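Local coordinates for beta-hexosaminidase Amuc_2018 (PDB 6JEB), which hydrolyses terminal non-reducing N-acetylhexosamine units, both GlcNAc and GalNAc, from beta-linked oligosaccharides and N-glycans as a glycosyl hydrolase family 20 enzyme, at residues 319-324 / 341-346; 307-312 / 323-328; 69-74 / 445-450. All coordinates share one frame; numbering follows the deposited sequence. Where two conformers were deposited one is given.

Contact 1 of 3, residues 319-324 / 341-346; sequences ETVYAW and LNLIMA. With ACM (acetamide), chain C.
Tyr322 and Ile344 pair in register on neighbouring parallel strands, 320-323 and 342-345, of the TIM-type barrel sheet; with helix 329-339 the two strands form one beta-alpha-beta unit. Five backbone hydrogen bonds join them, alternating in direction: Asn342 N to Glu319 O, Val321 N to Asn342 O, Ile344 N to Val321 O, Ala323 N to Ile344 O and Ala346 N to Ala323 O, the last at 2.8 Å. Thr320, Tyr322, Asn342 and Ile344 share one face of the sheet. There Ile344 lies beside Tyr322, whose OH is hydrogen-bonded to Gln305, and its CD1 sits over the tyrosine face toward the rim, 3.7 Å from Tyr322 CZ, in a CH-pi contact. The same methyl reaches back to Thr320 CG2 at 3.6 Å. Thr320 OG1 lies anti to the carbonyl carbon, beside the backbone N (chi1 -67°); it is hydrogen-bonded to Arg393 and, at 2.6 Å, to a water that also accepts from Asn342 ND2. On the other face, in the conformer given, one of two, Leu343 CD1 lies between Val321 CG2 and Ala323 CB, under helix 329-339. Just past the strand, the indole of Trp324 carries acetamide C2 over one face. The apolar contacts and backbone bonds probably help to set the position of the strand end from which this substrate-binding tryptophan projects.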
loop_
_atom_site.group_PDB
_atom_site.type_symbol
_atom_site.label_atom_id
_atom_site.label_comp_id
_atom_site.label_asym_id
_atom_site.label_seq_id
_atom_site.Cartn_x
_atom_site.Cartn_y
_atom_site.Cartn_z
ATOM N N GLU A 319 -6.763 -15.568 -7.901
ATOM C CA GLU A 319 -5.696 -14.628 -7.589
ATOM C C GLU A 319 -6.267 -13.225 -7.393
ATOM O O GLU A 319 -7.368 -12.905 -7.848
ATOM C CB GLU A 319 -4.631 -14.630 -8.697
ATOM C CG GLU A 319 -3.827 -15.936 -8.762
ATOM C CD GLU A 319 -2.874 -16.036 -9.960
ATOM O OE1 GLU A 319 -3.072 -15.323 -10.968
ATOM O OE2 GLU A 319 -1.916 -16.838 -9.886
ATOM N N THR A 320 -5.505 -12.389 -6.694
ATOM C CA THR A 320 -5.880 -11.007 -6.417
ATOM C C THR A 320 -5.068 -10.054 -7.287
ATOM O O THR A 320 -3.839 -10.188 -7.397
ATOM C CB THR A 320 -5.668 -10.673 -4.935
ATOM O OG1 THR A 320 -6.598 -11.423 -4.148
ATOM C CG2 THR A 320 -5.888 -9.188 -4.669
ATOM N N VAL A 321 -5.759 -9.084 -7.890
ATOM C CA VAL A 321 -5.135 -8.049 -8.701
ATOM C C VAL A 321 -5.554 -6.682 -8.175
ATOM O O VAL A 321 -6.605 -6.534 -7.541
ATOM C CB VAL A 321 -5.481 -8.200 -10.200
ATOM C CG1 VAL A 321 -5.031 -9.571 -10.725
ATOM C CG2 VAL A 321 -6.969 -7.980 -10.444
ATOM N N TYR A 322 -4.715 -5.677 -8.436
ATOM C CA TYR A 322 -4.955 -4.299 -8.014
ATOM C C TYR A 322 -5.343 -3.473 -9.234
ATOM O O TYR A 322 -4.539 -3.317 -10.160
ATOM C CB TYR A 322 -3.691 -3.683 -7.415
ATOM C CG TYR A 322 -3.215 -4.244 -6.097
ATOM C CD1 TYR A 322 -2.685 -5.528 -6.002
ATOM C CD2 TYR A 322 -3.235 -3.463 -4.951
ATOM C CE1 TYR A 322 -2.220 -6.019 -4.787
ATOM C CE2 TYR A 322 -2.764 -3.946 -3.742
ATOM C CZ TYR A 322 -2.255 -5.217 -3.666
ATOM O OH TYR A 322 -1.790 -5.671 -2.456
ATOM N N ALA A 323 -6.553 -2.915 -9.219
ATOM C CA ALA A 323 -6.973 -2.003 -10.276
ATOM C C ALA A 323 -6.352 -0.636 -10.031
ATOM O O ALA A 323 -6.479 -0.078 -8.938
ATOM C CB ALA A 323 -8.498 -1.885 -10.291
ATOM N N TRP A 324 -5.665 -0.105 -11.034
ATOM C CA TRP A 324 -4.985 1.176 -10.864
ATOM C C TRP A 324 -5.083 2.113 -12.057
ATOM O O TRP A 324 -5.074 3.332 -11.855
ATOM C CB TRP A 324 -3.502 0.961 -10.526
ATOM C CG TRP A 324 -2.660 0.400 -11.649
ATOM C CD1 TRP A 324 -2.517 -0.916 -11.996
ATOM C CD2 TRP A 324 -1.814 1.144 -12.541
ATOM N NE1 TRP A 324 -1.642 -1.032 -13.053
ATOM C CE2 TRP A 324 -1.198 0.216 -13.406
ATOM C CE3 TRP A 324 -1.530 2.506 -12.700
ATOM C CZ2 TRP A 324 -0.302 0.606 -14.403
ATOM C CZ3 TRP A 324 -0.642 2.889 -13.688
ATOM C CH2 TRP A 324 -0.040 1.942 -14.529
ATOM N N LEU A 341 -11.427 -13.422 -10.434
ATOM C CA LEU A 341 -10.317 -12.820 -9.712
ATOM C C LEU A 341 -10.844 -11.944 -8.584
ATOM O O LEU A 341 -11.938 -11.381 -8.669
ATOM C CB LEU A 341 -9.466 -11.958 -10.648
ATOM C CG LEU A 341 -8.935 -12.681 -11.887
ATOM C CD1 LEU A 341 -8.277 -11.718 -12.868
ATOM C CD2 LEU A 341 -7.953 -13.762 -11.470
ATOM N N ASN A 342 -10.054 -11.834 -7.522
ATOM C CA ASN A 342 -10.336 -10.872 -6.468
ATOM C C ASN A 342 -9.647 -9.553 -6.790
ATOM O O ASN A 342 -8.641 -9.514 -7.501
ATOM C CB ASN A 342 -9.887 -11.426 -5.121
ATOM C CG ASN A 342 -10.637 -12.700 -4.757
ATOM O OD1 ASN A 342 -11.864 -12.750 -4.840
ATOM N ND2 ASN A 342 -9.906 -13.741 -4.388
ATOM N N LEU A 343 -10.200 -8.463 -6.268
ATOM C CA LEU A 343 -9.789 -7.134 -6.692
ATOM C C LEU A 343 -9.529 -6.249 -5.485
ATOM O O LEU A 343 -10.327 -6.220 -4.544
ATOM C CB LEU A 343 -10.864 -6.500 -7.580
ATOM C CG LEU A 343 -10.507 -5.145 -8.186
ATOM C CD1 LEU A 343 -9.294 -5.295 -9.089
ATOM C CD2 LEU A 343 -11.687 -4.567 -8.956
ATOM N N ILE A 344 -8.413 -5.522 -5.521
ATOM C CA ILE A 344 -8.139 -4.445 -4.578
ATOM C C ILE A 344 -8.169 -3.152 -5.383
ATOM O O ILE A 344 -7.565 -3.073 -6.457
ATOM C CB ILE A 344 -6.791 -4.644 -3.861
ATOM C CG1 ILE A 344 -6.863 -5.867 -2.936
ATOM C CG2 ILE A 344 -6.419 -3.404 -3.055
ATOM C CD1 ILE A 344 -5.507 -6.338 -2.424
ATOM N N MET A 345 -8.890 -2.152 -4.886
ATOM C CA MET A 345 -9.066 -0.896 -5.605
ATOM C C MET A 345 -7.923 0.056 -5.261
ATOM O O MET A 345 -7.788 0.479 -4.110
ATOM C CB MET A 345 -10.417 -0.281 -5.238
ATOM C CG MET A 345 -10.731 1.027 -5.944
ATOM S SD MET A 345 -10.588 0.914 -7.741
ATOM C CE MET A 345 -11.848 -0.300 -8.143
ATOM N N ALA A 346 -7.110 0.400 -6.266
ATOM C CA ALA A 346 -6.010 1.348 -6.119
ATOM C C ALA A 346 -6.054 2.398 -7.224
ATOM O O ALA A 346 -5.014 2.912 -7.640
ATOM C CB ALA A 346 -4.661 0.627 -6.103
HETATM C C1 ACM C . 1.986 1.352 -11.439
HETATM O O ACM C . 1.508 2.427 -11.262
HETATM N N ACM C . 3.144 1.253 -12.269
HETATM C C2 ACM C . 1.428 0.074 -10.838
HETATM O O HOH W 1 -7.175 -13.936 -3.867
#

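Contact 2 of 3, residues 307-312 / 323-328; sequences WYEGNA and AWRQGQ. With ACM (acetamide), chain C.
Glu309 OE2 takes a hydrogen bond from Arg325 NE at 3.0 Å and a weak one from Trp324 NE1 at 2.9 Å. The NE donor comes from above the carboxylate plane, whereas the indole lies nearly coplanar with the carboxylate, their planes 8° apart, yet its N-H points well off the line to the oxygen. Glu309 OE1 receives Arg325 NH2 on its syn side at 2.9 Å in an almost straight bond, so the arginine holds both oxygens side-on in a salt bridge. A bend at chi2 (-68°) brings Glu309 CD round toward the arginine. OE1 also accepts from the backbone N of Glu258, an active-site residue, so the same carboxylate bridges that backbone and Arg325, with a weaker link to Trp324. Arg325 CG lies over the centre of the indole on the side away from the ligand. Trp307 turns its edge to the Trp324 face, planes at 75°, and offers its own face to the ligand, with Trp307 CD2 3.4 Å from acetamide C2. Two walls of the acetamide pocket thus meet steeply. A water joins Tyr308 O, at 2.7 Å, to Trp324 N. The contact links the loops that follow strands 303-307 and 320-323; the second runs on through a type II turn, Arg325 to Gln328, into helix 329-339, which also packs against Tyr308 and Ala323.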
loop_
_atom_site.group_PDB
_atom_site.type_symbol
_atom_site.label_atom_id
_atom_site.label_comp_id
_atom_site.label_asym_id
_atom_site.label_seq_id
_atom_site.Cartn_x
_atom_site.Cartn_y
_atom_site.Cartn_z
ATOM N N TRP A 307 -0.331 -6.119 -10.094
ATOM C CA TRP A 307 -0.977 -4.932 -10.650
ATOM C C TRP A 307 -1.804 -5.363 -11.854
ATOM O O TRP A 307 -1.274 -5.988 -12.780
ATOM C CB TRP A 307 0.063 -3.895 -11.088
ATOM C CG TRP A 307 0.953 -3.385 -9.986
ATOM C CD1 TRP A 307 2.292 -3.623 -9.839
ATOM C CD2 TRP A 307 0.569 -2.554 -8.877
ATOM N NE1 TRP A 307 2.767 -2.999 -8.705
ATOM C CE2 TRP A 307 1.728 -2.335 -8.097
ATOM C CE3 TRP A 307 -0.636 -1.964 -8.476
ATOM C CZ2 TRP A 307 1.716 -1.560 -6.941
ATOM C CZ3 TRP A 307 -0.649 -1.190 -7.321
ATOM C CH2 TRP A 307 0.522 -0.996 -6.567
ATOM N N TYR A 308 -3.098 -5.049 -11.848
ATOM C CA TYR A 308 -3.952 -5.427 -12.969
ATOM C C TYR A 308 -3.600 -4.603 -14.202
ATOM O O TYR A 308 -3.572 -3.370 -14.146
ATOM C CB TYR A 308 -5.415 -5.184 -12.604
ATOM C CG TYR A 308 -6.376 -5.672 -13.659
ATOM C CD1 TYR A 308 -6.380 -7.002 -14.057
ATOM C CD2 TYR A 308 -7.285 -4.806 -14.253
ATOM C CE1 TYR A 308 -7.273 -7.465 -15.024
ATOM C CE2 TYR A 308 -8.180 -5.256 -15.227
ATOM C CZ TYR A 308 -8.166 -6.586 -15.605
ATOM O OH TYR A 308 -9.045 -7.052 -16.559
ATOM N N GLU A 309 -3.337 -5.280 -15.323
ATOM C CA GLU A 309 -2.913 -4.602 -16.544
ATOM C C GLU A 309 -3.949 -4.672 -17.664
ATOM O O GLU A 309 -3.619 -4.420 -18.826
ATOM C CB GLU A 309 -1.532 -5.083 -17.004
ATOM C CG GLU A 309 -0.398 -4.555 -16.119
ATOM C CD GLU A 309 -0.206 -3.050 -16.250
ATOM O OE1 GLU A 309 0.655 -2.618 -17.037
ATOM O OE2 GLU A 309 -0.923 -2.287 -15.572
ATOM N N GLY A 310 -5.198 -4.993 -17.334
ATOM C CA GLY A 310 -6.281 -4.888 -18.286
ATOM C C GLY A 310 -6.553 -6.121 -19.120
ATOM O O GLY A 310 -7.477 -6.094 -19.944
ATOM N N ASN A 311 -5.788 -7.194 -18.948
ATOM C CA ASN A 311 -6.011 -8.448 -19.666
ATOM C C ASN A 311 -6.229 -9.530 -18.612
ATOM O O ASN A 311 -5.277 -10.160 -18.146
ATOM C CB ASN A 311 -4.839 -8.793 -20.582
ATOM C CG ASN A 311 -5.094 -10.058 -21.389
ATOM O OD1 ASN A 311 -6.202 -10.597 -21.378
ATOM N ND2 ASN A 311 -4.075 -10.537 -22.090
ATOM N N ALA A 312 -7.490 -9.752 -18.244
ATOM C CA ALA A 312 -7.776 -10.701 -17.176
ATOM C C ALA A 312 -7.307 -12.110 -17.508
ATOM O O ALA A 312 -7.128 -12.921 -16.594
ATOM C CB ALA A 312 -9.268 -10.697 -16.847
ATOM N N ALA A 323 -6.553 -2.915 -9.219
ATOM C CA ALA A 323 -6.973 -2.003 -10.276
ATOM C C ALA A 323 -6.352 -0.636 -10.031
ATOM O O ALA A 323 -6.479 -0.078 -8.938
ATOM C CB ALA A 323 -8.498 -1.885 -10.291
ATOM N N TRP A 324 -5.665 -0.105 -11.034
ATOM C CA TRP A 324 -4.985 1.176 -10.864
ATOM C C TRP A 324 -5.083 2.113 -12.057
ATOM O O TRP A 324 -5.074 3.332 -11.855
ATOM C CB TRP A 324 -3.502 0.961 -10.526
ATOM C CG TRP A 324 -2.660 0.400 -11.649
ATOM C CD1 TRP A 324 -2.517 -0.916 -11.996
ATOM C CD2 TRP A 324 -1.814 1.144 -12.541
ATOM N NE1 TRP A 324 -1.642 -1.032 -13.053
ATOM C CE2 TRP A 324 -1.198 0.216 -13.406
ATOM C CE3 TRP A 324 -1.530 2.506 -12.700
ATOM C CZ2 TRP A 324 -0.302 0.606 -14.403
ATOM C CZ3 TRP A 324 -0.642 2.889 -13.688
ATOM C CH2 TRP A 324 -0.040 1.942 -14.529
ATOM N N ARG A 325 -5.186 1.610 -13.281
ATOM C CA ARG A 325 -5.082 2.479 -14.439
ATOM C C ARG A 325 -6.261 3.433 -14.531
ATOM O O ARG A 325 -7.410 3.062 -14.265
ATOM C CB ARG A 325 -4.954 1.647 -15.707
ATOM C CG ARG A 325 -3.579 1.019 -15.801
ATOM C CD ARG A 325 -3.323 0.406 -17.134
ATOM N NE ARG A 325 -1.946 -0.073 -17.268
ATOM C CZ ARG A 325 -0.958 0.626 -17.824
ATOM N NH1 ARG A 325 -1.182 1.843 -18.301
ATOM N NH2 ARG A 325 0.254 0.099 -17.926
ATOM N N GLN A 326 -5.957 4.671 -14.917
ATOM C CA GLN A 326 -6.965 5.715 -15.010
ATOM C C GLN A 326 -8.071 5.317 -15.981
ATOM O O GLN A 326 -7.814 4.754 -17.049
ATOM C CB GLN A 326 -6.297 7.015 -15.463
ATOM C CG GLN A 326 -7.254 8.107 -15.907
ATOM C CD GLN A 326 -7.295 8.260 -17.416
ATOM O OE1 GLN A 326 -6.289 8.594 -18.046
ATOM N NE2 GLN A 326 -8.460 8.011 -18.006
ATOM N N GLY A 327 -9.312 5.594 -15.587
ATOM C CA GLY A 327 -10.464 5.374 -16.434
ATOM C C GLY A 327 -10.926 3.939 -16.548
ATOM O O GLY A 327 -11.888 3.677 -17.277
ATOM N N GLN A 328 -10.288 3.001 -15.851
ATOM C CA GLN A 328 -10.550 1.580 -16.043
ATOM C C GLN A 328 -11.205 0.912 -14.841
ATOM O O GLN A 328 -11.321 -0.317 -14.828
ATOM C CB GLN A 328 -9.256 0.846 -16.411
ATOM C CG GLN A 328 -8.683 1.249 -17.755
ATOM C CD GLN A 328 -9.626 0.928 -18.899
ATOM O OE1 GLN A 328 -10.228 -0.147 -18.942
ATOM N NE2 GLN A 328 -9.771 1.867 -19.827
HETATM C C1 ACM C . 1.986 1.352 -11.439
HETATM O O ACM C . 1.508 2.427 -11.262
HETATM N N ACM C . 3.144 1.253 -12.269
HETATM C C2 ACM C . 1.428 0.074 -10.838
HETATM O O HOH W 2 -5.416 -1.387 -13.713
#

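Contact 3 of 3, residues 69-74 / 445-450; sequences RDQLAG and RQFILK
Phe447 lays one face of its ring against Asp70 and Gln71. Asp70 CB stands over that face toward the rim, 3.9 Å from Phe447 CG, and makes a CH-pi contact, while the far end of the ring runs beside Gln71: Phe447 CZ is 3.6 Å from Gln71 CB. Phe447 CG is anti to the carbonyl carbon (chi1 -60°), and the end of the ring comes nearer to the other helix than its base does. The Gln71 side chain points the same way as the ring, its amide plane turned 21° from it, and the amide bonds to Gln75, Ser5 and Gln3. The two helices, 55-73 and 434-452, cross nearly perpendicularly: the axes of segments 69-73 and 445-450 pass 9.6 Å apart at an angle of 100°. The first belongs to the N-terminal family 20 domain 2, the second to the C-terminal part of the chain. At the exposed border Lys450 CE rests on Ala73 CB at 3.7 Å. Lys450 NZ stays 4.4 Å from Asp70 OD1, beyond a salt bridge, but two waters span the gap; one donates to Asp70 OD1 at 2.8 Å and accepts from Lys450 NZ at 2.7 Å, the other is held only weakly by NZ. Asp70 OD1 also forms a salt bridge with Arg451, and OD2 meets Tyr118 OH of helix 106-118.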
loop_
_atom_site.group_PDB
_atom_site.type_symbol
_atom_site.label_atom_id
_atom_site.label_comp_id
_atom_site.label_asym_id
_atom_site.label_seq_id
_atom_site.Cartn_x
_atom_site.Cartn_y
_atom_site.Cartn_z
ATOM N N ARG A 69 -9.082 9.892 23.323
ATOM C CA ARG A 69 -8.201 10.498 24.317
ATOM C C ARG A 69 -7.550 11.764 23.779
ATOM O O ARG A 69 -7.398 12.751 24.514
ATOM C CB ARG A 69 -7.157 9.488 24.790
ATOM C CG ARG A 69 -7.767 8.410 25.653
ATOM C CD ARG A 69 -6.808 7.309 26.029
ATOM N NE ARG A 69 -7.436 6.462 27.040
ATOM C CZ ARG A 69 -7.077 5.217 27.323
ATOM N NH1 ARG A 69 -6.079 4.638 26.663
ATOM N NH2 ARG A 69 -7.728 4.553 28.269
ATOM N N ASP A 70 -7.155 11.755 22.503
ATOM C CA ASP A 70 -6.614 12.969 21.901
ATOM C C ASP A 70 -7.668 14.069 21.850
ATOM O O ASP A 70 -7.370 15.241 22.113
ATOM C CB ASP A 70 -6.048 12.670 20.510
ATOM C CG ASP A 70 -4.799 11.792 20.561
ATOM O OD1 ASP A 70 -4.175 11.685 21.640
ATOM O OD2 ASP A 70 -4.436 11.211 19.515
ATOM N N GLN A 71 -8.915 13.709 21.530
ATOM C CA GLN A 71 -9.989 14.696 21.552
ATOM C C GLN A 71 -10.202 15.253 22.957
ATOM O O GLN A 71 -10.263 16.477 23.155
ATOM C CB GLN A 71 -11.284 14.094 20.998
ATOM C CG GLN A 71 -12.403 15.133 20.923
ATOM C CD GLN A 71 -13.683 14.594 20.310
ATOM O OE1 GLN A 71 -13.695 13.521 19.704
ATOM N NE2 GLN A 71 -14.767 15.345 20.456
ATOM N N LEU A 72 -10.300 14.369 23.952
ATOM C CA LEU A 72 -10.541 14.818 25.320
ATOM C C LEU A 72 -9.414 15.718 25.816
ATOM O O LEU A 72 -9.658 16.680 26.556
ATOM C CB LEU A 72 -10.716 13.606 26.238
ATOM C CG LEU A 72 -10.872 13.879 27.737
ATOM C CD1 LEU A 72 -12.089 14.759 28.023
ATOM C CD2 LEU A 72 -10.954 12.562 28.509
ATOM N N ALA A 73 -8.174 15.436 25.400
ATOM C CA ALA A 73 -7.041 16.250 25.835
ATOM C C ALA A 73 -7.191 17.702 25.406
ATOM O O ALA A 73 -6.698 18.605 26.092
ATOM C CB ALA A 73 -5.734 15.663 25.303
ATOM N N GLY A 74 -7.867 17.950 24.286
ATOM C CA GLY A 74 -8.138 19.292 23.818
ATOM C C GLY A 74 -9.514 19.829 24.152
ATOM O O GLY A 74 -9.855 20.932 23.712
ATOM N N ARG A 445 -5.834 17.956 12.965
ATOM C CA ARG A 445 -4.576 18.692 12.906
ATOM C C ARG A 445 -3.929 18.756 14.284
ATOM O O ARG A 445 -2.737 18.460 14.437
ATOM C CB ARG A 445 -4.775 20.094 12.343
ATOM C CG ARG A 445 -3.439 20.781 12.149
ATOM C CD ARG A 445 -3.549 22.232 11.760
ATOM N NE ARG A 445 -2.222 22.827 11.671
ATOM C CZ ARG A 445 -1.970 24.112 11.890
ATOM N NH1 ARG A 445 -2.961 24.934 12.214
ATOM N NH2 ARG A 445 -0.730 24.574 11.794
ATOM N N GLN A 446 -4.711 19.109 15.311
ATOM C CA GLN A 446 -4.166 19.176 16.664
ATOM C C GLN A 446 -3.826 17.792 17.201
ATOM O O GLN A 446 -2.819 17.623 17.901
ATOM C CB GLN A 446 -5.143 19.887 17.602
ATOM C CG GLN A 446 -5.256 21.385 17.374
ATOM C CD GLN A 446 -3.914 22.092 17.401
ATOM O OE1 GLN A 446 -3.078 21.835 18.266
ATOM N NE2 GLN A 446 -3.701 22.990 16.445
ATOM N N PHE A 447 -4.657 16.784 16.895
ATOM C CA PHE A 447 -4.371 15.433 17.380
ATOM C C PHE A 447 -3.009 14.967 16.885
ATOM O O PHE A 447 -2.195 14.441 17.656
ATOM C CB PHE A 447 -5.420 14.422 16.900
ATOM C CG PHE A 447 -6.841 14.707 17.325
ATOM C CD1 PHE A 447 -7.164 15.714 18.219
ATOM C CD2 PHE A 447 -7.864 13.921 16.813
ATOM C CE1 PHE A 447 -8.490 15.943 18.575
ATOM C CE2 PHE A 447 -9.189 14.137 17.167
ATOM C CZ PHE A 447 -9.503 15.152 18.051
ATOM N N ILE A 448 -2.754 15.137 15.585
ATOM C CA ILE A 448 -1.522 14.632 14.987
ATOM C C ILE A 448 -0.330 15.498 15.401
ATOM O O ILE A 448 0.785 14.993 15.587
ATOM C CB ILE A 448 -1.700 14.508 13.459
ATOM C CG1 ILE A 448 -2.793 13.473 13.123
ATOM C CG2 ILE A 448 -0.381 14.150 12.775
ATOM C CD1 ILE A 448 -2.494 12.058 13.591
ATOM N N LEU A 449 -0.540 16.803 15.573
ATOM C CA LEU A 449 0.525 17.650 16.106
ATOM C C LEU A 449 0.932 17.192 17.501
ATOM O O LEU A 449 2.125 17.093 17.814
ATOM C CB LEU A 449 0.060 19.106 16.147
ATOM C CG LEU A 449 0.239 19.920 14.871
ATOM C CD1 LEU A 449 -0.519 21.234 14.990
ATOM C CD2 LEU A 449 1.728 20.170 14.589
ATOM N N LYS A 450 -0.057 16.916 18.355
ATOM C CA LYS A 450 0.222 16.493 19.723
ATOM C C LYS A 450 0.904 15.131 19.747
ATOM O O LYS A 450 1.929 14.948 20.416
ATOM C CB LYS A 450 -1.090 16.444 20.509
ATOM C CG LYS A 450 -0.988 15.851 21.914
ATOM C CD LYS A 450 -2.371 15.474 22.442
ATOM C CE LYS A 450 -2.376 15.208 23.944
ATOM N NZ LYS A 450 -1.560 14.022 24.336
HETATM O O HOH W 3 -4.019 11.673 24.349
HETATM O O HOH W 4 -1.518 12.394 22.163
#

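Contacts 1 and 2 touch, with Tyr308 N and Tyr322 O probably hydrogen-bonded; their centres are about 8 Å apart, they share Ala323 and Trp324, and both meet the acetamide. Along the chain, strand 303-307, the loop after it, strand 320-323, helix 329-339 and strand 342-345 follow in order, so contact 1 joins two adjacent strands of the eight-stranded parallel sheet while contact 2 joins the loops at the ends of strands 303-307 and 320-323, where substrate binds. Contact 3 lies on the other side of the chain's centre, about 35 Å and about 39 Å from the centres of contacts 1 and 2. Its segments, 371 residues apart, enclose both in sequence and bring the N-terminal domain against helix 434-452.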